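Local coordinates for protein probable 2-oxoglutarate-dependent dioxygenase At5g05600 (Arabidopsis thaliana, PDB 6LSV) that oxidises the plant hormone jasmonate to 12-hydroxyjasmonate, using iron, 2-oxoglutarate and molecular oxygen, and so acts on jasmonate-mediated defence signalling, at residues Leu21-Arg32 / Cys215-Ser225; Arg116-Val127 / Leu334-Gln342. All coordinates share one frame; numbering follows the deposited sequence.

Interaction 1 (Leu21-Arg32 / Cys215-Ser225); sequences LPDRYIKPASLR and CPRPELALGLS. With AKG (2-oxoglutaric acid), chain C.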
loop_
_atom_site.group_PDB
_atom_site.type_symbol
_atom_site.label_atom_id
_atom_site.label_comp_id
_atom_site.label_asym_id
_atom_site.label_seq_id
_atom_site.Cartn_x
_atom_site.Cartn_y
_atom_site.Cartn_z
ATOM N N LEU A 21 9.692 24.505 -7.078
ATOM C CA LEU A 21 9.807 23.114 -6.669
ATOM C C LEU A 21 11.240 22.666 -6.893
ATOM O O LEU A 21 11.732 22.754 -8.029
ATOM C CB LEU A 21 8.843 22.234 -7.463
ATOM C CG LEU A 21 8.441 20.910 -6.813
ATOM C CD1 LEU A 21 7.754 21.154 -5.482
ATOM C CD2 LEU A 21 7.551 20.101 -7.745
ATOM N N PRO A 22 11.950 22.214 -5.862
ATOM C CA PRO A 22 13.304 21.688 -6.070
ATOM C C PRO A 22 13.315 20.597 -7.136
ATOM O O PRO A 22 12.368 19.817 -7.265
ATOM C CB PRO A 22 13.685 21.140 -4.691
ATOM C CG PRO A 22 12.853 21.931 -3.732
ATOM C CD PRO A 22 11.559 22.210 -4.441
ATOM N N ASP A 23 14.403 20.557 -7.916
ATOM C CA ASP A 23 14.481 19.640 -9.050
ATOM C C ASP A 23 14.416 18.179 -8.620
ATOM O O ASP A 23 13.972 17.336 -9.410
ATOM C CB ASP A 23 15.760 19.903 -9.861
ATOM C CG ASP A 23 15.806 19.109 -11.171
ATOM O OD1 ASP A 23 16.099 17.892 -11.144
ATOM O OD2 ASP A 23 15.529 19.705 -12.236
ATOM N N ARG A 24 14.827 17.860 -7.387
ATOM C CA ARG A 24 14.716 16.488 -6.904
ATOM C C ARG A 24 13.276 15.987 -6.918
ATOM O O ARG A 24 13.055 14.772 -6.961
ATOM C CB ARG A 24 15.280 16.367 -5.485
ATOM C CG ARG A 24 16.758 16.727 -5.333
ATOM C CD ARG A 24 17.669 15.769 -6.084
ATOM N NE ARG A 24 17.414 14.372 -5.743
ATOM C CZ ARG A 24 17.933 13.747 -4.692
ATOM N NH1 ARG A 24 18.747 14.392 -3.867
ATOM N NH2 ARG A 24 17.641 12.473 -4.466
ATOM N N TYR A 25 12.298 16.893 -6.890
ATOM C CA TYR A 25 10.887 16.534 -6.831
ATOM C C TYR A 25 10.156 16.814 -8.139
ATOM O O TYR A 25 8.925 16.724 -8.180
ATOM C CB TYR A 25 10.207 17.267 -5.672
ATOM C CG TYR A 25 10.924 17.080 -4.353
ATOM C CD1 TYR A 25 10.603 16.020 -3.513
ATOM C CD2 TYR A 25 11.933 17.952 -3.954
ATOM C CE1 TYR A 25 11.260 15.837 -2.313
ATOM C CE2 TYR A 25 12.600 17.775 -2.751
ATOM C CZ TYR A 25 12.259 16.716 -1.936
ATOM O OH TYR A 25 12.911 16.531 -0.742
ATOM N N ILE A 26 10.880 17.144 -9.205
ATOM C CA ILE A 26 10.280 17.347 -10.519
ATOM C C ILE A 26 10.383 16.045 -11.300
ATOM O O ILE A 26 11.482 15.522 -11.513
ATOM C CB ILE A 26 10.958 18.497 -11.277
ATOM C CG1 ILE A 26 10.977 19.767 -10.426
ATOM C CG2 ILE A 26 10.257 18.745 -12.604
ATOM C CD1 ILE A 26 11.745 20.907 -11.054
ATOM N N LYS A 27 9.249 15.524 -11.724
ATOM C CA LYS A 27 9.252 14.299 -12.502
ATOM C C LYS A 27 9.447 14.611 -13.977
ATOM O O LYS A 27 9.185 15.734 -14.424
ATOM C CB LYS A 27 7.944 13.543 -12.289
ATOM C CG LYS A 27 7.596 13.324 -10.825
ATOM C CD LYS A 27 8.717 12.611 -10.080
ATOM C CE LYS A 27 8.207 12.001 -8.777
ATOM N NZ LYS A 27 9.287 11.328 -8.001
ATOM N N PRO A 28 9.939 13.648 -14.757
ATOM C CA PRO A 28 10.048 13.859 -16.204
ATOM C C PRO A 28 8.703 14.252 -16.798
ATOM O O PRO A 28 7.644 13.863 -16.299
ATOM C CB PRO A 28 10.512 12.497 -16.726
ATOM C CG PRO A 28 11.251 11.898 -15.591
ATOM C CD PRO A 28 10.559 12.378 -14.337
ATOM N N ALA A 29 8.755 15.037 -17.873
ATOM C CA ALA A 29 7.521 15.438 -18.544
ATOM C C ALA A 29 6.718 14.236 -19.020
ATOM O O ALA A 29 5.501 14.335 -19.197
ATOM C CB ALA A 29 7.834 16.359 -19.720
ATOM N N SER A 30 7.373 13.095 -19.234
ATOM C CA SER A 30 6.660 11.905 -19.678
ATOM C C SER A 30 5.707 11.375 -18.618
ATOM O O SER A 30 4.736 10.690 -18.955
ATOM C CB SER A 30 7.654 10.815 -20.030
ATOM O OG SER A 30 8.639 11.323 -20.896
ATOM N N LEU A 31 5.965 11.670 -17.350
ATOM C CA LEU A 31 5.260 11.012 -16.268
ATOM C C LEU A 31 4.590 11.988 -15.315
ATOM O O LEU A 31 4.035 11.552 -14.301
ATOM C CB LEU A 31 6.230 10.104 -15.503
ATOM C CG LEU A 31 6.981 9.132 -16.426
ATOM C CD1 LEU A 31 8.350 8.781 -15.870
ATOM C CD2 LEU A 31 6.173 7.866 -16.720
ATOM N N ARG A 32 4.612 13.285 -15.619
ATOM C CA ARG A 32 3.884 14.264 -14.832
ATOM C C ARG A 32 2.381 14.028 -14.961
ATOM O O ARG A 32 1.902 13.548 -15.995
ATOM C CB ARG A 32 4.221 15.677 -15.299
ATOM C CG ARG A 32 5.487 16.252 -14.705
ATOM C CD ARG A 32 5.928 17.478 -15.479
ATOM N NE ARG A 32 7.381 17.568 -15.568
ATOM C CZ ARG A 32 8.027 18.391 -16.385
ATOM N NH1 ARG A 32 7.346 19.198 -17.186
ATOM N NH2 ARG A 32 9.353 18.407 -16.398
ATOM N N CYS A 215 1.841 21.238 -2.116
ATOM C CA CYS A 215 2.957 21.280 -3.037
ATOM C C CYS A 215 2.876 22.547 -3.877
ATOM O O CYS A 215 1.819 22.836 -4.451
ATOM C CB CYS A 215 2.960 20.044 -3.949
ATOM S SG CYS A 215 4.337 19.994 -5.100
ATOM N N PRO A 216 3.958 23.323 -3.973
ATOM C CA PRO A 216 3.873 24.605 -4.689
ATOM C C PRO A 216 3.606 24.458 -6.177
ATOM O O PRO A 216 2.989 25.353 -6.766
ATOM C CB PRO A 216 5.239 25.248 -4.418
ATOM C CG PRO A 216 6.136 24.107 -4.064
ATOM C CD PRO A 216 5.283 23.099 -3.372
ATOM N N ARG A 217 4.050 23.368 -6.806
ATOM C CA ARG A 217 3.806 23.120 -8.231
ATOM C C ARG A 217 3.432 21.657 -8.421
ATOM O O ARG A 217 4.224 20.853 -8.928
ATOM C CB ARG A 217 5.031 23.491 -9.071
ATOM C CG ARG A 217 5.522 24.926 -8.887
ATOM C CD ARG A 217 4.833 25.886 -9.844
ATOM N NE ARG A 217 4.645 25.290 -11.162
ATOM C CZ ARG A 217 5.444 25.508 -12.201
ATOM N NH1 ARG A 217 6.490 26.315 -12.080
ATOM N NH2 ARG A 217 5.198 24.920 -13.363
ATOM N N PRO A 218 2.207 21.276 -8.041
ATOM C CA PRO A 218 1.848 19.849 -8.047
ATOM C C PRO A 218 1.735 19.245 -9.432
ATOM O O PRO A 218 1.767 18.014 -9.550
ATOM C CB PRO A 218 0.498 19.826 -7.324
ATOM C CG PRO A 218 -0.077 21.167 -7.607
ATOM C CD PRO A 218 1.085 22.120 -7.597
ATOM N N GLU A 219 1.600 20.054 -10.482
ATOM C CA GLU A 219 1.576 19.499 -11.829
ATOM C C GLU A 219 2.942 18.989 -12.277
ATOM O O GLU A 219 3.033 18.365 -13.341
ATOM C CB GLU A 219 1.046 20.538 -12.821
ATOM C CG GLU A 219 2.101 21.460 -13.408
ATOM C CD GLU A 219 2.433 22.630 -12.500
ATOM O OE1 GLU A 219 1.896 22.692 -11.371
ATOM O OE2 GLU A 219 3.234 23.491 -12.921
ATOM N N LEU A 220 3.999 19.237 -11.502
ATOM C CA LEU A 220 5.317 18.677 -11.772
ATOM C C LEU A 220 5.678 17.537 -10.835
ATOM O O LEU A 220 6.660 16.830 -11.090
ATOM C CB LEU A 220 6.402 19.756 -11.654
ATOM C CG LEU A 220 6.264 21.070 -12.421
ATOM C CD1 LEU A 220 7.437 21.985 -12.089
ATOM C CD2 LEU A 220 6.183 20.818 -13.913
ATOM N N ALA A 221 4.923 17.348 -9.760
ATOM C CA ALA A 221 5.308 16.460 -8.680
ATOM C C ALA A 221 4.331 15.298 -8.577
ATOM O O ALA A 221 3.247 15.303 -9.165
ATOM C CB ALA A 221 5.372 17.221 -7.349
ATOM N N LEU A 222 4.742 14.290 -7.815
ATOM C CA LEU A 222 3.897 13.156 -7.480
ATOM C C LEU A 222 4.048 12.887 -5.994
ATOM O O LEU A 222 5.171 12.852 -5.480
ATOM C CB LEU A 222 4.276 11.911 -8.288
ATOM C CG LEU A 222 3.718 11.805 -9.709
ATOM C CD1 LEU A 222 4.334 10.622 -10.433
ATOM C CD2 LEU A 222 2.207 11.689 -9.688
ATOM N N GLY A 223 2.920 12.726 -5.301
ATOM C CA GLY A 223 2.987 12.320 -3.909
ATOM C C GLY A 223 3.617 10.955 -3.749
ATOM O O GLY A 223 4.340 10.706 -2.780
ATOM N N LEU A 224 3.373 10.063 -4.707
ATOM C CA LEU A 224 3.959 8.726 -4.709
ATOM C C LEU A 224 3.999 8.232 -6.148
ATOM O O LEU A 224 2.961 8.188 -6.817
ATOM C CB LEU A 224 3.148 7.784 -3.825
ATOM C CG LEU A 224 3.801 6.468 -3.408
ATOM C CD1 LEU A 224 5.209 6.703 -2.883
ATOM C CD2 LEU A 224 2.931 5.782 -2.364
ATOM N N SER A 225 5.187 7.864 -6.622
ATOM C CA SER A 225 5.375 7.458 -8.007
ATOM C C SER A 225 4.721 6.100 -8.280
ATOM O O SER A 225 4.411 5.355 -7.348
ATOM C CB SER A 225 6.866 7.414 -8.338
ATOM O OG SER A 225 7.421 8.716 -8.340
HETATM C C1 AKG C . 0.207 3.309 -0.737
HETATM O O1 AKG C . -0.112 2.099 -0.849
HETATM O O2 AKG C . 1.184 3.622 -0.001
HETATM C C2 AKG C . -0.577 4.372 -1.513
HETATM O O5 AKG C . -0.577 4.327 -2.698
HETATM C C3 AKG C . -1.360 5.488 -0.808
HETATM C C4 AKG C . -2.645 5.774 -1.591
HETATM C C5 AKG C . -3.232 7.134 -1.208
HETATM O O3 AKG C . -4.472 7.345 -1.278
HETATM O O4 AKG C . -2.464 8.051 -0.824
HETATM O O HOH W 1 7.648 14.581 -6.642
#
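Leu21 drives its forked end into the turn formed by 215-225, and each methyl has its own seat. CD1 lies 3.6 Å from SG of Cys215 and also touches Pro216 CG, the two side chains crossing at about a right angle, while CD2 packs 3.6 Å from CB of Ala221 and also meets the carbonyl O of Arg217. With CG anti to the backbone N (chi1 -157°), the branch is carried down among these small or compact partners. A few residues on, Lys27 N donates to Leu220 O at 3.0 Å; the bond is practically straight (179°) and ties the two loops together. Beside it a water links the two backbones, accepting from Leu222 N and donating to Tyr25 O. Lys27 suits its buried place because its methylenes lie along the Leu220 carbonyl and CE rests 4.0 Å from Leu222 CB, while the ammonium forms a salt bridge with Asp134, which also bonds Ser225 OG.

The outer side is looser. Arg32 lies alongside Leu220, whose CD2 sits 3.7 Å from Arg32 CD and over one guanidinium face; Arg32 NE donates to Lys27 O at 2.8 Å. Farther out, Arg217 and Glu219 pair within their own exposed turn. Beside the double-stranded beta-helix core, the loop between helix 10-15 and strand 47-49 thus packs on the loop that leads into strand 224-225, where Gly223 and Leu224, a 2-oxoglutarate pocket residue, form a classic beta bulge opposite Val286.

Interaction 2 (Arg116-Val127 / Leu334-Gln342); sequences RTYEGYGSRLGV and LFIRTQGPQ. With JAA ({(1R,2R)-3-oxo-2-[(2Z)-pent-2-en-1-yl]cyclopentyl}acetic acid), chain D.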
loop_
_atom_site.group_PDB
_atom_site.type_symbol
_atom_site.label_atom_id
_atom_site.label_comp_id
_atom_site.label_asym_id
_atom_site.label_seq_id
_atom_site.Cartn_x
_atom_site.Cartn_y
_atom_site.Cartn_z
ATOM N N ARG A 116 17.548 -0.512 6.432
ATOM C CA ARG A 116 17.623 -1.950 6.680
ATOM C C ARG A 116 16.346 -2.528 7.285
ATOM O O ARG A 116 16.070 -3.719 7.097
ATOM C CB ARG A 116 18.823 -2.289 7.572
ATOM C CG ARG A 116 19.181 -3.773 7.526
ATOM C CD ARG A 116 19.717 -4.164 6.144
ATOM N NE ARG A 116 19.005 -5.305 5.564
ATOM C CZ ARG A 116 19.544 -6.190 4.727
ATOM N NH1 ARG A 116 18.806 -7.187 4.258
ATOM N NH2 ARG A 116 20.814 -6.083 4.354
ATOM N N THR A 117 15.547 -1.727 7.994
ATOM C CA THR A 117 14.208 -2.146 8.390
ATOM C C THR A 117 13.112 -1.194 7.941
ATOM O O THR A 117 11.942 -1.597 7.927
ATOM C CB THR A 117 14.105 -2.316 9.916
ATOM O OG1 THR A 117 14.156 -1.034 10.550
ATOM C CG2 THR A 117 15.228 -3.195 10.451
ATOM N N TYR A 118 13.452 0.051 7.595
ATOM C CA TYR A 118 12.509 1.063 7.129
ATOM C C TYR A 118 11.497 1.444 8.204
ATOM O O TYR A 118 10.654 2.320 7.979
ATOM C CB TYR A 118 11.787 0.587 5.863
ATOM C CG TYR A 118 12.499 0.941 4.577
ATOM C CD1 TYR A 118 12.317 2.180 3.979
ATOM C CD2 TYR A 118 13.355 0.033 3.959
ATOM C CE1 TYR A 118 12.966 2.508 2.799
ATOM C CE2 TYR A 118 14.008 0.352 2.781
ATOM C CZ TYR A 118 13.807 1.589 2.205
ATOM O OH TYR A 118 14.453 1.909 1.033
ATOM N N GLU A 119 11.571 0.805 9.372
ATOM C CA GLU A 119 10.635 1.103 10.450
ATOM C C GLU A 119 10.842 2.524 10.950
ATOM O O GLU A 119 11.970 2.938 11.231
ATOM C CB GLU A 119 10.816 0.122 11.609
ATOM C CG GLU A 119 10.385 -1.301 11.327
ATOM C CD GLU A 119 10.900 -2.269 12.377
ATOM O OE1 GLU A 119 12.130 -2.469 12.449
ATOM O OE2 GLU A 119 10.080 -2.819 13.139
ATOM N N GLY A 120 9.747 3.276 11.055
ATOM C CA GLY A 120 9.769 4.581 11.678
ATOM C C GLY A 120 9.351 5.678 10.713
ATOM O O GLY A 120 8.538 5.456 9.807
ATOM N N TYR A 121 9.920 6.860 10.926
ATOM C CA TYR A 121 9.558 8.071 10.203
ATOM C C TYR A 121 10.442 8.194 8.967
ATOM O O TYR A 121 11.666 8.328 9.084
ATOM C CB TYR A 121 9.717 9.274 11.132
ATOM C CG TYR A 121 9.466 10.632 10.523
ATOM C CD1 TYR A 121 8.288 10.907 9.840
ATOM C CD2 TYR A 121 10.391 11.657 10.673
ATOM C CE1 TYR A 121 8.054 12.158 9.297
ATOM C CE2 TYR A 121 10.167 12.910 10.138
ATOM C CZ TYR A 121 8.999 13.156 9.452
ATOM O OH TYR A 121 8.778 14.404 8.916
ATOM N N GLY A 122 9.825 8.143 7.781
ATOM C CA GLY A 122 10.566 8.116 6.541
ATOM C C GLY A 122 10.098 9.180 5.565
ATOM O O GLY A 122 8.993 9.709 5.666
ATOM N N SER A 123 10.977 9.483 4.606
ATOM C CA SER A 123 10.653 10.415 3.530
ATOM C C SER A 123 11.026 9.917 2.141
ATOM O O SER A 123 10.687 10.588 1.162
ATOM C CB SER A 123 11.336 11.770 3.763
ATOM O OG SER A 123 10.538 12.590 4.600
ATOM N N ARG A 124 11.698 8.778 2.010
ATOM C CA ARG A 124 12.025 8.243 0.698
ATOM C C ARG A 124 12.011 6.722 0.761
ATOM O O ARG A 124 12.035 6.119 1.839
ATOM C CB ARG A 124 13.385 8.754 0.200
ATOM C CG ARG A 124 14.582 8.095 0.869
ATOM C CD ARG A 124 15.893 8.660 0.351
ATOM N NE ARG A 124 16.355 7.955 -0.840
ATOM C CZ ARG A 124 17.169 8.477 -1.754
ATOM N NH1 ARG A 124 17.621 9.716 -1.619
ATOM N NH2 ARG A 124 17.530 7.756 -2.805
ATOM N N LEU A 125 11.970 6.110 -0.418
ATOM C CA LEU A 125 11.979 4.661 -0.561
ATOM C C LEU A 125 12.984 4.318 -1.649
ATOM O O LEU A 125 12.843 4.767 -2.792
ATOM C CB LEU A 125 10.580 4.140 -0.903
ATOM C CG LEU A 125 10.322 2.649 -1.116
ATOM C CD1 LEU A 125 10.825 1.829 0.059
ATOM C CD2 LEU A 125 8.830 2.418 -1.325
ATOM N N GLY A 126 14.005 3.550 -1.293
ATOM C CA GLY A 126 15.123 3.299 -2.176
ATOM C C GLY A 126 16.366 4.063 -1.749
ATOM O O GLY A 126 16.328 4.986 -0.932
ATOM N N VAL A 127 17.496 3.663 -2.329
ATOM C CA VAL A 127 18.785 4.144 -1.843
ATOM C C VAL A 127 19.668 4.648 -2.980
ATOM O O VAL A 127 20.892 4.720 -2.827
ATOM C CB VAL A 127 19.502 3.041 -1.039
ATOM C CG1 VAL A 127 18.722 2.717 0.223
ATOM C CG2 VAL A 127 19.684 1.789 -1.887
ATOM N N LEU A 334 13.017 -6.691 -1.282
ATOM C CA LEU A 334 14.229 -5.889 -1.407
ATOM C C LEU A 334 14.274 -5.092 -2.705
ATOM O O LEU A 334 15.001 -4.095 -2.775
ATOM C CB LEU A 334 15.465 -6.780 -1.288
ATOM C CG LEU A 334 15.708 -7.273 0.140
ATOM C CD1 LEU A 334 16.802 -8.331 0.186
ATOM C CD2 LEU A 334 16.040 -6.101 1.047
ATOM N N PHE A 335 13.511 -5.496 -3.725
ATOM C CA PHE A 335 13.494 -4.751 -4.981
ATOM C C PHE A 335 13.005 -3.322 -4.769
ATOM O O PHE A 335 13.678 -2.360 -5.157
ATOM C CB PHE A 335 12.624 -5.473 -6.010
ATOM C CG PHE A 335 13.220 -6.760 -6.510
ATOM C CD1 PHE A 335 14.559 -6.827 -6.860
ATOM C CD2 PHE A 335 12.440 -7.903 -6.628
ATOM C CE1 PHE A 335 15.113 -8.009 -7.317
ATOM C CE2 PHE A 335 12.988 -9.091 -7.087
ATOM C CZ PHE A 335 14.329 -9.143 -7.431
ATOM N N ILE A 336 11.832 -3.160 -4.151
ATOM C CA ILE A 336 11.334 -1.812 -3.892
ATOM C C ILE A 336 12.107 -1.157 -2.752
ATOM O O ILE A 336 12.180 0.076 -2.671
ATOM C CB ILE A 336 9.820 -1.832 -3.611
ATOM C CG1 ILE A 336 9.182 -0.516 -4.065
ATOM C CG2 ILE A 336 9.541 -2.091 -2.131
ATOM C CD1 ILE A 336 7.686 -0.439 -3.820
ATOM N N ARG A 337 12.704 -1.952 -1.860
ATOM C CA ARG A 337 13.496 -1.358 -0.790
ATOM C C ARG A 337 14.788 -0.755 -1.323
ATOM O O ARG A 337 15.283 0.233 -0.770
ATOM C CB ARG A 337 13.795 -2.398 0.288
ATOM C CG ARG A 337 12.693 -2.536 1.318
ATOM C CD ARG A 337 12.782 -3.854 2.056
ATOM N NE ARG A 337 11.706 -3.998 3.030
ATOM C CZ ARG A 337 11.890 -4.083 4.344
ATOM N NH1 ARG A 337 13.116 -4.042 4.852
ATOM N NH2 ARG A 337 10.845 -4.216 5.149
ATOM N N THR A 338 15.335 -1.321 -2.398
ATOM C CA THR A 338 16.567 -0.814 -2.987
ATOM C C THR A 338 16.321 0.212 -4.086
ATOM O O THR A 338 17.096 1.168 -4.212
ATOM C CB THR A 338 17.396 -1.975 -3.550
ATOM O OG1 THR A 338 17.325 -3.095 -2.657
ATOM C CG2 THR A 338 18.853 -1.564 -3.728
ATOM N N GLN A 339 15.257 0.045 -4.877
ATOM C CA GLN A 339 14.992 0.913 -6.017
ATOM C C GLN A 339 13.859 1.905 -5.804
ATOM O O GLN A 339 13.751 2.864 -6.576
ATOM C CB GLN A 339 14.654 0.076 -7.259
ATOM C CG GLN A 339 15.768 -0.812 -7.751
ATOM C CD GLN A 339 15.427 -1.467 -9.077
ATOM O OE1 GLN A 339 14.259 -1.722 -9.373
ATOM N NE2 GLN A 339 16.447 -1.742 -9.885
ATOM N N GLY A 340 13.007 1.697 -4.804
ATOM C CA GLY A 340 11.806 2.485 -4.669
ATOM C C GLY A 340 10.803 2.166 -5.760
ATOM O O GLY A 340 10.955 1.195 -6.511
ATOM N N PRO A 341 9.750 2.985 -5.867
ATOM C CA PRO A 341 8.702 2.729 -6.866
ATOM C C PRO A 341 9.225 2.624 -8.289
ATOM O O PRO A 341 9.865 3.548 -8.798
ATOM C CB PRO A 341 7.772 3.939 -6.709
ATOM C CG PRO A 341 7.962 4.366 -5.298
ATOM C CD PRO A 341 9.413 4.120 -4.992
ATOM N N GLN A 342 8.953 1.493 -8.939
ATOM C CA GLN A 342 9.316 1.277 -10.333
ATOM C C GLN A 342 8.135 0.724 -11.124
ATOM O O GLN A 342 8.317 -0.080 -12.043
ATOM C CB GLN A 342 10.518 0.339 -10.451
ATOM C CG GLN A 342 11.806 0.865 -9.839
ATOM C CD GLN A 342 12.198 2.242 -10.350
ATOM O OE1 GLN A 342 11.832 2.645 -11.456
ATOM N NE2 GLN A 342 12.952 2.973 -9.538
HETATM O O01 JAA D . 7.436 1.698 2.888
HETATM O O02 JAA D . 7.136 -4.656 3.012
HETATM O O03 JAA D . 9.235 -4.467 2.479
HETATM C C04 JAA D . 7.596 -1.660 2.550
HETATM C C05 JAA D . 7.404 -0.238 1.784
HETATM C C06 JAA D . 8.899 -1.463 3.369
HETATM C C07 JAA D . 9.130 -0.102 3.405
HETATM C C08 JAA D . 7.855 0.612 2.660
HETATM C C09 JAA D . 5.874 0.048 1.452
HETATM C C10 JAA D . 7.743 -2.749 1.638
HETATM C C11 JAA D . 5.506 -0.558 0.097
HETATM C C12 JAA D . 8.055 -4.029 2.420
HETATM C C13 JAA D . 4.862 0.134 -0.823
HETATM C C14 JAA D . 4.455 1.586 -0.583
HETATM C C15 JAA D . 4.951 2.454 -1.738
#
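The Tyr118 ring and the Arg337 chain run alongside one another in opposite senses, the tyrosine's CE2 lying 3.5 Å from CG of the arginine. The phenol reaches the short helix 334-339, where its OH donates to Arg337 O at 2.6 Å, in the carbonyl plane and on a lone pair. Tyr118 OH in turn accepts from Gly126 N at 2.9 Å, so one hydroxyl satisfies a backbone acceptor of the helix and a backbone donor of the loop. Val127 N then gives its hydrogen to Thr338 O at 3.2 Å, from above the carbonyl plane. Gly126, at positive phi and without a side chain, lets the backbones close to 4.2 Å between its CA and Gly340 CA; its CA also makes a CA-H...O contact with Arg337 O. Gly340, at positive phi, ends the helix, and its N is satisfied by Ile336 O.

Together the loop and helix 334-339 form a wall of the jasmonate pocket beside the double-stranded beta-helix core of this dioxygenase family. The straight Arg337 chain (chi3 -179°) carries NE to within 2.6 Å of carboxylate O03 of jasmonate, at the guanidinium edge, and NH2 adds a weak bond to that oxygen, a cation matched to an acid. Arg333 and Arg208 also hydrogen-bond jasmonate. Leu125 supplies the greasy surface, its CD2 meeting Ile336 CD1 at 4.0 Å and jasmonate C15 at 3.9 Å. On the helix, Leu334 O accepts from both Thr338 N and Thr338 OG1, from opposite faces of its plane.

The centres of the two interactions lie about 19 Å apart, and their segments alternate along the chain: 21-32, 116-127, 215-225, then 334-342. N-terminal, central and C-terminal parts are thereby brought to the same end of the fold. Interaction 1 borders the cosubstrate through strand 224-225, whereas interaction 2 borders the hormone through the loop beside edge strand 120-122 and helix 334-339. They meet directly where Ser225 O packs 3.7 Å from Pro341 CB. Nearby, Glu5 forms salt bridges with both Arg24 and Arg124, bridging their like charges. Leu224 touches both ligands, so the two contacts flank neighbouring parts of one active site, close to the iron ligand His227.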